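Local coordinates for probable leucine/isoleucine/valine-binding protein (Rhodopirellula baltica, PDB 4KV7) that probably binds leucine, isoleucine, valine or a related small ligand as a periplasmic solute-binding protein, though its function has not been established, at residues A[15-20]-A[58-63]; A[34-39]-A[298-303]; A[76-81]-A[105-110]; A[133-138]-A[270-275]; A[310-315]-A[339-344]. The protein carries 1 engineered substitution. All coordinates share one frame; numbering follows the deposited sequence. Where two conformers were deposited one is given.

Interaction 1. Residues A[15-20]-A[58-63]; sequences AQLLKF and TLKLIA
Strands 16-20 and 58-63 run parallel, 26° apart in direction, and five backbone hydrogen bonds join them. They are the two strands of a beta-alpha-beta unit of the periplasmic binding protein fold, with helix 31-50 between them in the chain. Leu-18 N gives to Thr-58 O at 2.7 Å. Leu-18 O accepts Lys-60 N at 3.0 Å, the longest and most bent of the five (150°). Phe-20 repeats the pattern with Lys-60 O and Ile-62 N.

Leu-18, Phe-20, Leu-59 and Leu-61 share one face. There the edge of the Phe-20 ring, at CE2, meets Leu-59 CD2 at 3.8 Å. Leu-313 of helix 301-319 packs on Phe-20, and Phe-45 of helix 31-50 on Leu-59.

On the other face Leu-17 CG is anti to the backbone N (chi1 -176°), and its CD1 reaches to 3.9 Å from Lys-60 CB. Lys-19 bends at chi3, and its NZ bonds to His-84 O. Its chain lies beside Ile-62 and points the same way, with Lys-19 CD 4.0 Å from Ile-62 CD1.

Interaction 2. Residues A[34-39]-A[298-303]; sequences GINMRH and PLSFVS
Water 1 is the best-held polar atom here, gripped by four hydrogen bonds. It gives protons to Asn-36 OD1 and Pro-298 O, and accepts from Ser-300 OG and Ser-303 OG. The bond from Ser-303 OG is the shortest, at 2.6 Å. Two given and two received use all four of its positions, so it acts as a fixed part of the contact.

The site is the N-cap of helix 301-319, packed against helix 31-50 in the periplasmic binding protein fold. Ser-300 is the cap residue. Its OG sits between the backbone N and the carbonyl carbon (chi1 70°) and accepts from Ser-303 N at 3.0 Å, almost straight at 176°. An alanine here would remove that oxygen, and would probably weaken the start of the helix and the hold on the water. Tyr-286 OH is a second partner of Ser-303 OG, and Asn-36 ND2 bonds back to Glu-32 O in its own helix.

Next to the water site the packing is close. Val-302 CG1, anti to its backbone N, presses on Asn-36 CB at 3.6 Å. Asn-36 O receives a CA-H...O contact from Ser-303 CA at 3.2 Å. The side chain of selenomethionine Met-37 bends at chi2 and chi3 and crosses Val-302 at about a right angle. This sets Met-37 SE 3.6 Å from Val-302 O.

Interaction 3. Residues A[76-81]-A[105-110]; sequences NMHRLT and AQQTKT
Thr-81 is the centre of this contact between the ends of helix 70-81 and helix 95-107. Its methyl CG2 stands 3.5 Å from Thr-108 OG1 and 3.7 Å from Thr-110 OG1. The side chains of Thr-81 and Thr-108 cross at about a right angle, so Thr-108 CG2 comes to 3.8 Å from Thr-81 OG1. On the buried side the bent chain of selenomethionine Met-77 puts its CE 4.1 Å from Ala-105 CB. On the exposed side Gln-107 NE2 meets the edge of the His-78 ring at CE1, 4.0 Å away.

Hydrogen bonds inside each segment fix the threonines. Thr-81 OG1 lies between its backbone N and carbonyl carbon (chi1 57°) and gives to Met-77 O at 2.8 Å, in the carbonyl plane and on a lone pair. Met-77 O also accepts Thr-81 N. Opposite, Thr-110 OG1 gives to Thr-108 OG1 at 2.8 Å. Thr-108 OG1 also bonds to Ile-104 O. A Schellman motif at Lys-109, with positive phi (56°), turns the chain so that Thr-110 faces Thr-81.

Further out, Arg-326 spans both helix ends, with NH2 bonded to Thr-81 O and NH1 bonded weakly to Thr-108 O. Ile-104 and Val-89 add apolar cover. The threonine hydroxyls thus bond within their own side of the contact, and the two segments meet through methyl-to-oxygen and methyl-to-methyl packing.

Interaction 4. Residues A[133-138]-A[270-275]; sequences NYRASY and TQVVPH. With FMT (formic acid), chain B.
Val-272 packs tightly on Arg-135, and its carbonyl is held by Tyr-134. The looser part, beside Ala-136, is bridged by a water. Segment 133-138 leads from the short strand 131-132 to helix 138-151, and segment 270-275 leaves the seven-stranded sheet. The pair is consistent with the hinge crossovers between the two lobes of a periplasmic binding protein.

Val-272 CG2 lies over one face of the Arg-135 guanidinium, offset toward its rim and 3.7 Å from Arg-135 NE. Arg-135 bends at chi2 and chi3 to present that face. Its NE forms a salt bridge with Glu-305, and Phe-116 makes a cation-pi contact with the guanidinium. Tyr-134 OH gives a 2.8 Å hydrogen bond to Val-272 O, in the carbonyl plane. A phenylalanine here would lack that hydroxyl and would probably loosen the grip on Val-272 O.

On the looser side, Ala-136 CB stays 4.2 Å from Val-272 CG1. Water 2 gives a second bond to Val-272 O at 2.9 Å and accepts from Ala-136 N. Further along, Thr-95 and Tyr-68 bond a formic acid, probably from the crystallisation liquor. Tyr-138 OH gives a 2.6 Å hydrogen bond to its O1, which lies in the ring plane at the edge.

Interaction 5. Residues A[310-315]-A[339-344]; sequences GRILVK and FDIGLG
Apolar contacts carry most of this meeting between residues 310-315 of helix 301-319 and the loop 339-344. Ile-341 CD1 packs on Ile-312 CG1 at 3.8 Å, the two side chains crossing at about a right angle. Ile-312 CG2 turns to the tip of the Phe-339 ring, 4.2 Å from CZ. Lys-315 runs out with CG anti to the backbone N (chi1 -177°) and slides past Phe-339 in the opposite direction. Its CE reaches 3.9 Å from Phe-339 CD2, so the aliphatic part of the lysine does the touching. Leu-347 adds to this apolar group.

The polar link goes through water. Water 3 accepts from Arg-311 NH2 at 3.1 Å and gives to Ile-341 O at a very short 2.4 Å. Arg-311 folds at chi2 and chi3, and its NH1 forms a salt bridge with Glu-285 and a hydrogen bond with Tyr-307 OH. These bonds anchor the guanidinium beside the loop.

Within the loop, Gly-342 has positive phi (92°), where a CB would jam against Ile-341 O. Gly-342 N gives to Asp-340 OD1 at 3.0 Å, from above the carboxylate plane. This bond makes an Asx turn, and the loop bearing it packs Phe-339 and Ile-341 on that helix of the periplasmic binding protein fold.

Overall arrangement
From the N terminus, interaction 1 closes the first loop by pairing strand 16-24 with strand 57-65. Interaction 2 crosses it: residues 34-39 lie on helix 31-50 inside that loop, and their partner 298-303 comes 259 residues later. Arg-38 packs on Leu-61 and Ala-63 where the two contacts meet. Interactions 3 and 4 nest inside the long loop of interaction 2, in series. Interaction 3 joins helix 70-81 to helix 95-107 and touches interaction 1 through Leu-80 and Ile-62. Interaction 4 probably ties the seven-stranded sheet to the other lobe and touches interaction 2 at Phe-301. Interaction 5 closes last, on helix 301-319, which interaction 2 also uses. Its Leu-313 meets Phe-20, and its Leu-343 meets Pro-274.

Interaction 1. Residues A[15-20]-A[58-63]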
# COMPACT_ATOMS: atom_id res chain seq x y z
N ALA A 15 6.69 28.72 16.79
CA ALA A 15 6.30 27.38 16.36
C ALA A 15 7.44 26.78 15.55
O ALA A 15 7.99 27.43 14.67
CB ALA A 15 5.02 27.44 15.54
N GLN A 16 7.79 25.53 15.85
CA GLN A 16 8.83 24.86 15.09
C GLN A 16 8.22 24.17 13.88
O GLN A 16 7.26 23.40 14.01
CB GLN A 16 9.59 23.84 15.93
CG GLN A 16 10.74 23.18 15.17
CD GLN A 16 11.26 21.91 15.83
OE1 GLN A 16 10.73 21.47 16.85
NE2 GLN A 16 12.30 21.32 15.25
N LEU A 17 8.77 24.45 12.71
CA LEU A 17 8.33 23.81 11.49
C LEU A 17 8.89 22.40 11.40
O LEU A 17 10.10 22.20 11.48
CB LEU A 17 8.79 24.64 10.28
CG LEU A 17 8.31 24.13 8.92
CD1 LEU A 17 6.80 24.24 8.82
CD2 LEU A 17 9.00 24.88 7.79
N LEU A 18 8.00 21.41 11.27
CA LEU A 18 8.41 20.02 11.11
C LEU A 18 8.12 19.58 9.68
O LEU A 18 6.97 19.35 9.32
CB LEU A 18 7.66 19.12 12.10
CG LEU A 18 7.76 19.50 13.58
CD1 LEU A 18 6.95 18.53 14.43
CD2 LEU A 18 9.21 19.55 14.04
N LYS A 19 9.17 19.48 8.87
CA LYS A 19 9.03 19.13 7.46
C LYS A 19 9.17 17.64 7.21
O LYS A 19 10.17 17.03 7.59
CB LYS A 19 10.08 19.89 6.63
CG LYS A 19 9.85 21.39 6.55
CD LYS A 19 10.95 22.10 5.76
CE LYS A 19 12.28 22.04 6.49
NZ LYS A 19 13.36 22.80 5.78
N PHE A 20 8.17 17.08 6.56
CA PHE A 20 8.21 15.69 6.13
C PHE A 20 8.16 15.64 4.62
O PHE A 20 7.52 16.48 3.99
CB PHE A 20 7.05 14.92 6.77
CG PHE A 20 7.19 14.84 8.26
CD1 PHE A 20 8.09 13.96 8.82
CD2 PHE A 20 6.49 15.70 9.09
CE1 PHE A 20 8.27 13.90 10.19
CE2 PHE A 20 6.66 15.65 10.46
CZ PHE A 20 7.55 14.75 11.01
N THR A 58 4.47 23.07 13.75
CA THR A 58 3.74 23.16 12.49
C THR A 58 4.17 22.03 11.57
O THR A 58 5.34 21.92 11.21
CB THR A 58 4.00 24.50 11.79
OG1 THR A 58 3.58 25.58 12.64
CG2 THR A 58 3.24 24.57 10.47
N LEU A 59 3.21 21.19 11.19
CA LEU A 59 3.49 20.08 10.29
C LEU A 59 3.43 20.56 8.86
O LEU A 59 2.54 21.33 8.49
CB LEU A 59 2.46 18.98 10.50
CG LEU A 59 2.48 18.29 11.86
CD1 LEU A 59 1.19 17.52 12.08
CD2 LEU A 59 3.69 17.38 11.98
N LYS A 60 4.38 20.12 8.05
CA LYS A 60 4.38 20.46 6.63
C LYS A 60 4.81 19.24 5.84
O LYS A 60 5.80 18.59 6.19
CB LYS A 60 5.34 21.61 6.34
CG LYS A 60 5.37 22.03 4.87
CD LYS A 60 6.36 23.17 4.63
CE LYS A 60 6.38 23.58 3.16
NZ LYS A 60 5.12 24.26 2.76
N LEU A 61 4.06 18.92 4.80
CA LEU A 61 4.43 17.84 3.90
C LEU A 61 4.92 18.42 2.58
O LEU A 61 4.21 19.20 1.94
CB LEU A 61 3.23 16.95 3.62
CG LEU A 61 3.50 15.74 2.71
CD1 LEU A 61 4.37 14.71 3.43
CD2 LEU A 61 2.20 15.09 2.25
N ILE A 62 6.14 18.06 2.20
CA ILE A 62 6.69 18.43 0.90
C ILE A 62 6.55 17.20 0.02
O ILE A 62 7.27 16.21 0.19
CB ILE A 62 8.15 18.86 1.01
CG1 ILE A 62 8.27 20.04 1.99
CG2 ILE A 62 8.71 19.22 -0.36
CD1 ILE A 62 9.69 20.45 2.31
N ALA A 63 5.58 17.24 -0.89
CA ALA A 63 5.24 16.09 -1.72
C ALA A 63 5.63 16.36 -3.17
O ALA A 63 5.12 17.29 -3.80
CB ALA A 63 3.76 15.79 -1.63

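Interaction 2. Residues A[34-39]-A[298-303]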
# COMPACT_ATOMS: atom_id res chain seq x y z
N GLY A 34 -0.86 7.76 -5.23
CA GLY A 34 -0.13 8.81 -4.54
C GLY A 34 -1.03 9.93 -4.08
O GLY A 34 -0.85 10.47 -2.98
N ILE A 35 -2.00 10.30 -4.91
CA ILE A 35 -2.93 11.37 -4.55
C ILE A 35 -3.65 11.04 -3.25
O ILE A 35 -3.76 11.87 -2.35
CB ILE A 35 -3.95 11.61 -5.68
CG1 ILE A 35 -3.26 12.30 -6.86
CG2 ILE A 35 -5.11 12.45 -5.19
CD1 ILE A 35 -4.09 12.37 -8.13
N ASN A 36 -4.10 9.80 -3.14
CA ASN A 36 -4.87 9.42 -1.96
C ASN A 36 -4.03 9.12 -0.73
O ASN A 36 -4.48 9.41 0.38
CB ASN A 36 -5.86 8.32 -2.31
CG ASN A 36 -7.01 8.87 -3.12
OD1 ASN A 36 -7.87 9.58 -2.59
ND2 ASN A 36 -7.01 8.62 -4.42
N MSE A 37 -2.81 8.61 -0.92
CA MSE A 37 -1.89 8.51 0.21
C MSE A 37 -1.61 9.89 0.77
O MSE A 37 -1.61 10.10 1.99
CB MSE A 37 -0.58 7.85 -0.21
CG MSE A 37 -0.55 6.34 -0.12
SE MSE A 37 -0.88 5.64 1.68
CE MSE A 37 0.80 6.04 2.54
N ARG A 38 -1.33 10.85 -0.11
CA ARG A 38 -1.08 12.22 0.30
C ARG A 38 -2.28 12.79 1.05
O ARG A 38 -2.11 13.40 2.10
CB ARG A 38 -0.72 13.08 -0.91
CG ARG A 38 -0.59 14.56 -0.58
CD ARG A 38 -0.04 15.33 -1.77
NE ARG A 38 0.08 16.77 -1.53
CZ ARG A 38 -0.92 17.62 -1.67
NH1 ARG A 38 -2.13 17.21 -2.03
NH2 ARG A 38 -0.73 18.92 -1.45
N HIS A 39 -3.49 12.62 0.52
CA HIS A 39 -4.67 13.12 1.22
C HIS A 39 -4.81 12.53 2.62
O HIS A 39 -5.20 13.23 3.55
CB HIS A 39 -5.94 12.87 0.42
CG HIS A 39 -6.12 13.80 -0.74
ND1 HIS A 39 -5.86 15.15 -0.67
CD2 HIS A 39 -6.56 13.57 -2.00
CE1 HIS A 39 -6.12 15.71 -1.84
NE2 HIS A 39 -6.56 14.77 -2.66
N PRO A 298 -13.79 11.24 -1.90
CA PRO A 298 -14.33 9.92 -1.55
C PRO A 298 -13.39 9.21 -0.58
O PRO A 298 -12.18 9.40 -0.64
CB PRO A 298 -14.34 9.19 -2.89
CG PRO A 298 -13.23 9.82 -3.66
CD PRO A 298 -13.27 11.27 -3.28
N LEU A 299 -13.96 8.40 0.29
CA LEU A 299 -13.14 7.55 1.16
C LEU A 299 -12.49 6.45 0.33
O LEU A 299 -13.01 6.07 -0.72
CB LEU A 299 -14.00 6.93 2.26
CG LEU A 299 -14.78 7.93 3.12
CD1 LEU A 299 -15.55 7.20 4.20
CD2 LEU A 299 -13.84 8.98 3.71
N SER A 300 -11.35 5.94 0.79
CA SER A 300 -10.70 4.82 0.10
C SER A 300 -9.78 4.07 1.04
O SER A 300 -9.36 4.60 2.07
CB SER A 300 -9.91 5.31 -1.11
OG SER A 300 -8.76 6.05 -0.73
N PHE A 301 -9.46 2.83 0.68
CA PHE A 301 -8.48 2.09 1.46
C PHE A 301 -7.13 2.79 1.43
O PHE A 301 -6.35 2.67 2.37
CB PHE A 301 -8.32 0.65 0.97
CG PHE A 301 -9.61 -0.13 0.93
CD1 PHE A 301 -10.25 -0.53 2.10
CD2 PHE A 301 -10.18 -0.46 -0.29
CE1 PHE A 301 -11.44 -1.24 2.05
CE2 PHE A 301 -11.38 -1.17 -0.34
CZ PHE A 301 -12.00 -1.56 0.83
N VAL A 302 -6.84 3.49 0.34
CA VAL A 302 -5.55 4.14 0.17
C VAL A 302 -5.41 5.32 1.13
O VAL A 302 -4.42 5.42 1.86
CB VAL A 302 -5.35 4.60 -1.30
CG1 VAL A 302 -4.01 5.30 -1.44
CG2 VAL A 302 -5.43 3.41 -2.26
N SER A 303 -6.40 6.21 1.16
CA SER A 303 -6.28 7.32 2.09
C SER A 303 -6.40 6.87 3.54
O SER A 303 -5.82 7.51 4.42
CB SER A 303 -7.25 8.45 1.78
OG SER A 303 -8.59 8.03 1.78
O HOH W 1 -9.54 8.75 -0.58

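Interaction 3. Residues A[76-81]-A[105-110]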
# COMPACT_ATOMS: atom_id res chain seq x y z
N ASN A 76 14.10 13.45 -6.80
CA ASN A 76 13.18 13.91 -5.76
C ASN A 76 13.74 13.62 -4.37
O ASN A 76 13.69 14.47 -3.49
CB ASN A 76 11.82 13.23 -5.89
CG ASN A 76 10.99 13.75 -7.05
OD1 ASN A 76 11.38 14.67 -7.74
ND2 ASN A 76 9.82 13.15 -7.25
N MSE A 77 14.27 12.42 -4.19
CA MSE A 77 14.79 12.01 -2.89
C MSE A 77 16.02 12.81 -2.50
O MSE A 77 16.22 13.15 -1.34
CB MSE A 77 15.08 10.51 -2.86
CG MSE A 77 13.81 9.65 -2.86
SE MSE A 77 12.79 9.78 -1.20
CE MSE A 77 14.24 9.16 -0.00
N HIS A 78 16.87 13.11 -3.48
CA HIS A 78 18.03 13.95 -3.21
C HIS A 78 17.57 15.33 -2.74
O HIS A 78 18.12 15.87 -1.79
CB HIS A 78 18.95 14.03 -4.42
CG HIS A 78 19.76 12.79 -4.64
ND1 HIS A 78 20.67 12.34 -3.71
CD2 HIS A 78 19.80 11.91 -5.67
CE1 HIS A 78 21.24 11.23 -4.16
NE2 HIS A 78 20.73 10.95 -5.35
N ARG A 79 16.56 15.89 -3.40
CA ARG A 79 16.07 17.21 -3.01
C ARG A 79 15.44 17.19 -1.62
O ARG A 79 15.67 18.09 -0.81
CB ARG A 79 15.09 17.77 -4.05
CG ARG A 79 15.74 18.10 -5.40
CD ARG A 79 15.08 19.29 -6.10
NE ARG A 79 13.64 19.11 -6.28
CZ ARG A 79 13.09 18.47 -7.31
NH1 ARG A 79 13.85 17.92 -8.24
NH2 ARG A 79 11.77 18.36 -7.39
N LEU A 80 14.65 16.15 -1.33
CA LEU A 80 13.98 16.05 -0.04
C LEU A 80 14.98 15.92 1.11
O LEU A 80 14.82 16.55 2.15
CB LEU A 80 13.01 14.87 -0.01
CG LEU A 80 11.78 15.02 -0.91
CD1 LEU A 80 11.05 13.69 -1.01
CD2 LEU A 80 10.87 16.10 -0.36
N THR A 81 16.02 15.11 0.91
CA THR A 81 16.97 14.84 1.99
C THR A 81 18.06 15.91 2.09
O THR A 81 18.58 16.18 3.18
CB THR A 81 17.63 13.46 1.85
OG1 THR A 81 18.28 13.35 0.57
CG2 THR A 81 16.59 12.35 1.98
N ALA A 105 17.78 7.50 1.42
CA ALA A 105 17.34 7.66 2.81
C ALA A 105 18.39 7.11 3.77
O ALA A 105 18.73 7.76 4.77
CB ALA A 105 16.00 6.98 3.03
N GLN A 106 18.94 5.94 3.46
CA GLN A 106 19.95 5.33 4.32
C GLN A 106 21.21 6.18 4.44
O GLN A 106 21.72 6.39 5.54
CB GLN A 106 20.31 3.94 3.82
CG GLN A 106 19.21 2.93 4.02
CD GLN A 106 19.51 1.62 3.34
OE1 GLN A 106 20.31 1.55 2.41
NE2 GLN A 106 18.86 0.56 3.79
N GLN A 107 21.71 6.67 3.31
CA GLN A 107 22.95 7.43 3.34
C GLN A 107 22.80 8.77 4.06
O GLN A 107 23.76 9.29 4.60
CB GLN A 107 23.58 7.58 1.95
CG GLN A 107 22.77 8.30 0.91
CD GLN A 107 23.17 7.89 -0.51
OE1 GLN A 107 23.73 6.81 -0.72
NE2 GLN A 107 22.89 8.75 -1.48
N THR A 108 21.58 9.30 4.08
CA THR A 108 21.32 10.55 4.79
C THR A 108 20.72 10.32 6.17
O THR A 108 20.38 11.27 6.88
CB THR A 108 20.40 11.48 3.98
OG1 THR A 108 19.15 10.81 3.73
CG2 THR A 108 21.04 11.86 2.66
N LYS A 109 20.60 9.04 6.55
CA LYS A 109 20.04 8.65 7.85
C LYS A 109 18.64 9.22 8.07
O LYS A 109 18.30 9.66 9.17
CB LYS A 109 21.01 9.02 8.99
CG LYS A 109 22.36 8.35 8.83
CD LYS A 109 23.25 8.59 10.03
CE LYS A 109 24.62 7.96 9.83
NZ LYS A 109 24.56 6.47 9.78
N THR A 110 17.84 9.21 7.01
CA THR A 110 16.49 9.75 7.05
C THR A 110 15.50 8.60 7.17
O THR A 110 15.47 7.72 6.32
CB THR A 110 16.18 10.51 5.75
OG1 THR A 110 17.15 11.54 5.52
CG2 THR A 110 14.79 11.14 5.80

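Interaction 4. Residues A[133-138]-A[270-275]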
# COMPACT_ATOMS: atom_id res chain seq x y z
N ASN A 133 7.94 0.17 8.63
CA ASN A 133 6.70 -0.08 7.91
C ASN A 133 5.50 -0.19 8.82
O ASN A 133 5.60 -0.69 9.94
CB ASN A 133 6.84 -1.38 7.12
CG ASN A 133 8.05 -1.38 6.21
OD1 ASN A 133 8.13 -0.58 5.28
ND2 ASN A 133 8.99 -2.29 6.47
N TYR A 134 4.35 0.27 8.33
CA TYR A 134 3.06 -0.03 8.94
C TYR A 134 2.49 -1.36 8.42
O TYR A 134 2.13 -2.24 9.20
CB TYR A 134 2.03 1.12 8.72
CG TYR A 134 0.62 0.57 8.80
CD1 TYR A 134 0.11 0.14 10.01
CD2 TYR A 134 -0.15 0.41 7.66
CE1 TYR A 134 -1.15 -0.45 10.10
CE2 TYR A 134 -1.41 -0.17 7.73
CZ TYR A 134 -1.90 -0.60 8.95
OH TYR A 134 -3.15 -1.20 9.05
N ARG A 135 2.38 -1.47 7.10
CA ARG A 135 1.50 -2.47 6.49
C ARG A 135 2.07 -3.87 6.39
O ARG A 135 3.28 -4.07 6.30
CB ARG A 135 1.07 -2.01 5.09
CG ARG A 135 2.24 -1.72 4.15
CD ARG A 135 1.98 -2.12 2.70
NE ARG A 135 0.94 -1.30 2.09
CZ ARG A 135 0.34 -1.57 0.94
NH1 ARG A 135 -0.62 -0.77 0.49
NH2 ARG A 135 0.68 -2.64 0.23
N ALA A 136 1.16 -4.84 6.36
CA ALA A 136 1.48 -6.21 6.02
C ALA A 136 2.13 -6.27 4.64
O ALA A 136 2.01 -5.33 3.83
CB ALA A 136 0.21 -7.05 6.04
N SER A 137 2.80 -7.37 4.37
CA SER A 137 3.59 -7.55 3.16
C SER A 137 2.84 -8.25 2.04
O SER A 137 1.78 -8.86 2.26
CB SER A 137 4.82 -8.38 3.50
OG SER A 137 4.42 -9.72 3.71
N TYR A 138 3.40 -8.21 0.83
CA TYR A 138 2.83 -8.97 -0.28
C TYR A 138 2.91 -10.47 -0.01
O TYR A 138 2.01 -11.22 -0.42
CB TYR A 138 3.48 -8.64 -1.64
CG TYR A 138 3.30 -7.20 -2.07
CD1 TYR A 138 2.09 -6.53 -1.92
CD2 TYR A 138 4.36 -6.50 -2.63
CE1 TYR A 138 1.93 -5.22 -2.32
CE2 TYR A 138 4.21 -5.19 -3.04
CZ TYR A 138 2.99 -4.55 -2.87
OH TYR A 138 2.81 -3.24 -3.22
N THR A 270 -7.34 -8.02 -1.36
CA THR A 270 -6.80 -8.00 -0.01
C THR A 270 -6.33 -6.60 0.35
O THR A 270 -5.62 -5.96 -0.43
CB THR A 270 -5.66 -9.01 0.17
OG1 THR A 270 -4.74 -8.91 -0.91
CG2 THR A 270 -6.20 -10.43 0.20
N GLN A 271 -6.71 -6.14 1.54
CA GLN A 271 -6.30 -4.84 2.04
C GLN A 271 -5.39 -4.97 3.25
O GLN A 271 -5.42 -5.97 3.97
CB GLN A 271 -7.53 -4.00 2.40
CG GLN A 271 -8.58 -3.91 1.30
CD GLN A 271 -7.99 -3.44 -0.02
OE1 GLN A 271 -7.27 -2.44 -0.07
NE2 GLN A 271 -8.30 -4.14 -1.09
N VAL A 272 -4.61 -3.92 3.49
CA VAL A 272 -3.72 -3.85 4.63
C VAL A 272 -4.27 -2.93 5.72
O VAL A 272 -3.58 -2.62 6.69
CB VAL A 272 -2.30 -3.42 4.23
CG1 VAL A 272 -1.69 -4.46 3.29
CG2 VAL A 272 -2.31 -2.04 3.59
N VAL A 273 -5.52 -2.53 5.54
CA VAL A 273 -6.27 -1.70 6.49
C VAL A 273 -7.67 -2.29 6.59
O VAL A 273 -8.12 -2.98 5.67
CB VAL A 273 -6.37 -0.22 6.01
CG1 VAL A 273 -4.98 0.42 5.98
CG2 VAL A 273 -7.04 -0.14 4.64
N PRO A 274 -8.38 -2.02 7.70
CA PRO A 274 -9.79 -2.44 7.79
C PRO A 274 -10.63 -1.62 6.82
O PRO A 274 -10.15 -0.71 6.14
CB PRO A 274 -10.14 -2.13 9.25
CG PRO A 274 -9.22 -1.02 9.62
CD PRO A 274 -7.93 -1.32 8.91
N HIS A 275 -11.91 -1.96 6.72
CA HIS A 275 -12.75 -1.28 5.75
C HIS A 275 -13.02 0.14 6.22
O HIS A 275 -13.23 0.38 7.41
CB HIS A 275 -14.06 -2.02 5.54
CG HIS A 275 -14.72 -1.68 4.25
ND1 HIS A 275 -15.29 -0.44 4.01
CD2 HIS A 275 -14.83 -2.37 3.09
CE1 HIS A 275 -15.75 -0.41 2.77
NE2 HIS A 275 -15.49 -1.57 2.20
C FMT B . 4.32 -1.70 -5.91
O1 FMT B . 4.62 -2.16 -4.80
O2 FMT B . 5.10 -1.11 -6.67
O HOH W 2 -1.68 -4.57 7.62

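Interaction 5. Residues A[310-315]-A[339-344]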
# COMPACT_ATOMS: atom_id res chain seq x y z
N GLY A 310 0.04 8.73 9.06
CA GLY A 310 0.11 10.03 9.70
C GLY A 310 -0.14 9.95 11.20
O GLY A 310 0.56 10.59 11.99
N ARG A 311 -1.14 9.16 11.60
CA ARG A 311 -1.46 8.99 13.02
C ARG A 311 -0.30 8.39 13.79
O ARG A 311 0.02 8.83 14.89
CB ARG A 311 -2.71 8.12 13.20
CG ARG A 311 -4.05 8.83 12.96
CD ARG A 311 -4.40 9.77 14.09
NE ARG A 311 -4.54 9.05 15.35
CZ ARG A 311 -5.65 8.44 15.75
NH1 ARG A 311 -6.75 8.48 15.01
NH2 ARG A 311 -5.68 7.80 16.92
N ILE A 312 0.33 7.36 13.23
CA ILE A 312 1.46 6.73 13.90
C ILE A 312 2.65 7.68 14.01
O ILE A 312 3.28 7.77 15.06
CB ILE A 312 1.88 5.42 13.20
CG1 ILE A 312 0.73 4.41 13.23
CG2 ILE A 312 3.13 4.84 13.84
CD1 ILE A 312 0.94 3.21 12.34
N LEU A 313 2.93 8.40 12.93
CA LEU A 313 4.00 9.39 12.93
C LEU A 313 3.78 10.44 14.01
O LEU A 313 4.70 10.75 14.79
CB LEU A 313 4.08 10.06 11.56
CG LEU A 313 5.15 11.15 11.45
CD1 LEU A 313 6.55 10.56 11.64
CD2 LEU A 313 5.02 11.85 10.11
N VAL A 314 2.56 10.98 14.09
CA VAL A 314 2.25 11.99 15.10
C VAL A 314 2.39 11.42 16.51
O VAL A 314 2.96 12.08 17.38
CB VAL A 314 0.84 12.60 14.86
CG1 VAL A 314 0.38 13.40 16.06
CG2 VAL A 314 0.85 13.46 13.58
N LYS A 315 1.89 10.21 16.73
CA LYS A 315 2.06 9.55 18.01
C LYS A 315 3.54 9.45 18.39
O LYS A 315 3.93 9.77 19.52
CB LYS A 315 1.41 8.16 17.98
CG LYS A 315 1.48 7.40 19.31
CD LYS A 315 0.68 6.10 19.22
CE LYS A 315 0.70 5.31 20.52
NZ LYS A 315 -0.18 5.94 21.55
N PHE A 339 1.43 -1.16 20.76
CA PHE A 339 0.54 -0.02 20.95
C PHE A 339 -0.78 -0.22 20.24
O PHE A 339 -0.93 -1.09 19.38
CB PHE A 339 1.22 1.30 20.54
CG PHE A 339 1.53 1.41 19.07
CD1 PHE A 339 2.63 0.75 18.52
CD2 PHE A 339 0.76 2.20 18.24
CE1 PHE A 339 2.92 0.85 17.18
CE2 PHE A 339 1.05 2.32 16.89
CZ PHE A 339 2.13 1.64 16.36
N ASP A 340 -1.76 0.59 20.64
CA ASP A 340 -3.12 0.47 20.15
C ASP A 340 -3.54 1.83 19.61
O ASP A 340 -3.42 2.83 20.31
CB ASP A 340 -4.02 0.06 21.31
CG ASP A 340 -5.48 -0.09 20.91
OD1 ASP A 340 -5.76 -0.31 19.70
OD2 ASP A 340 -6.34 -0.01 21.81
N ILE A 341 -4.00 1.87 18.37
CA ILE A 341 -4.53 3.11 17.81
C ILE A 341 -5.99 2.98 17.39
O ILE A 341 -6.50 3.80 16.63
CB ILE A 341 -3.68 3.66 16.63
CG1 ILE A 341 -3.54 2.62 15.51
CG2 ILE A 341 -2.31 4.11 17.10
CD1 ILE A 341 -2.70 3.12 14.32
N GLY A 342 -6.66 1.94 17.88
CA GLY A 342 -8.08 1.78 17.60
C GLY A 342 -8.40 0.94 16.38
O GLY A 342 -9.48 1.09 15.80
N LEU A 343 -7.48 0.05 16.00
CA LEU A 343 -7.66 -0.84 14.86
C LEU A 343 -8.28 -2.19 15.24
O LEU A 343 -8.58 -3.00 14.37
CB LEU A 343 -6.32 -1.09 14.17
CG LEU A 343 -5.87 0.05 13.28
CD1 LEU A 343 -4.45 -0.15 12.82
CD2 LEU A 343 -6.81 0.16 12.09
N GLY A 344 -8.47 -2.42 16.53
CA GLY A 344 -9.07 -3.66 16.99
C GLY A 344 -8.04 -4.69 17.43
O GLY A 344 -8.37 -5.65 18.12
O HOH W 3 -7.71 5.63 17.72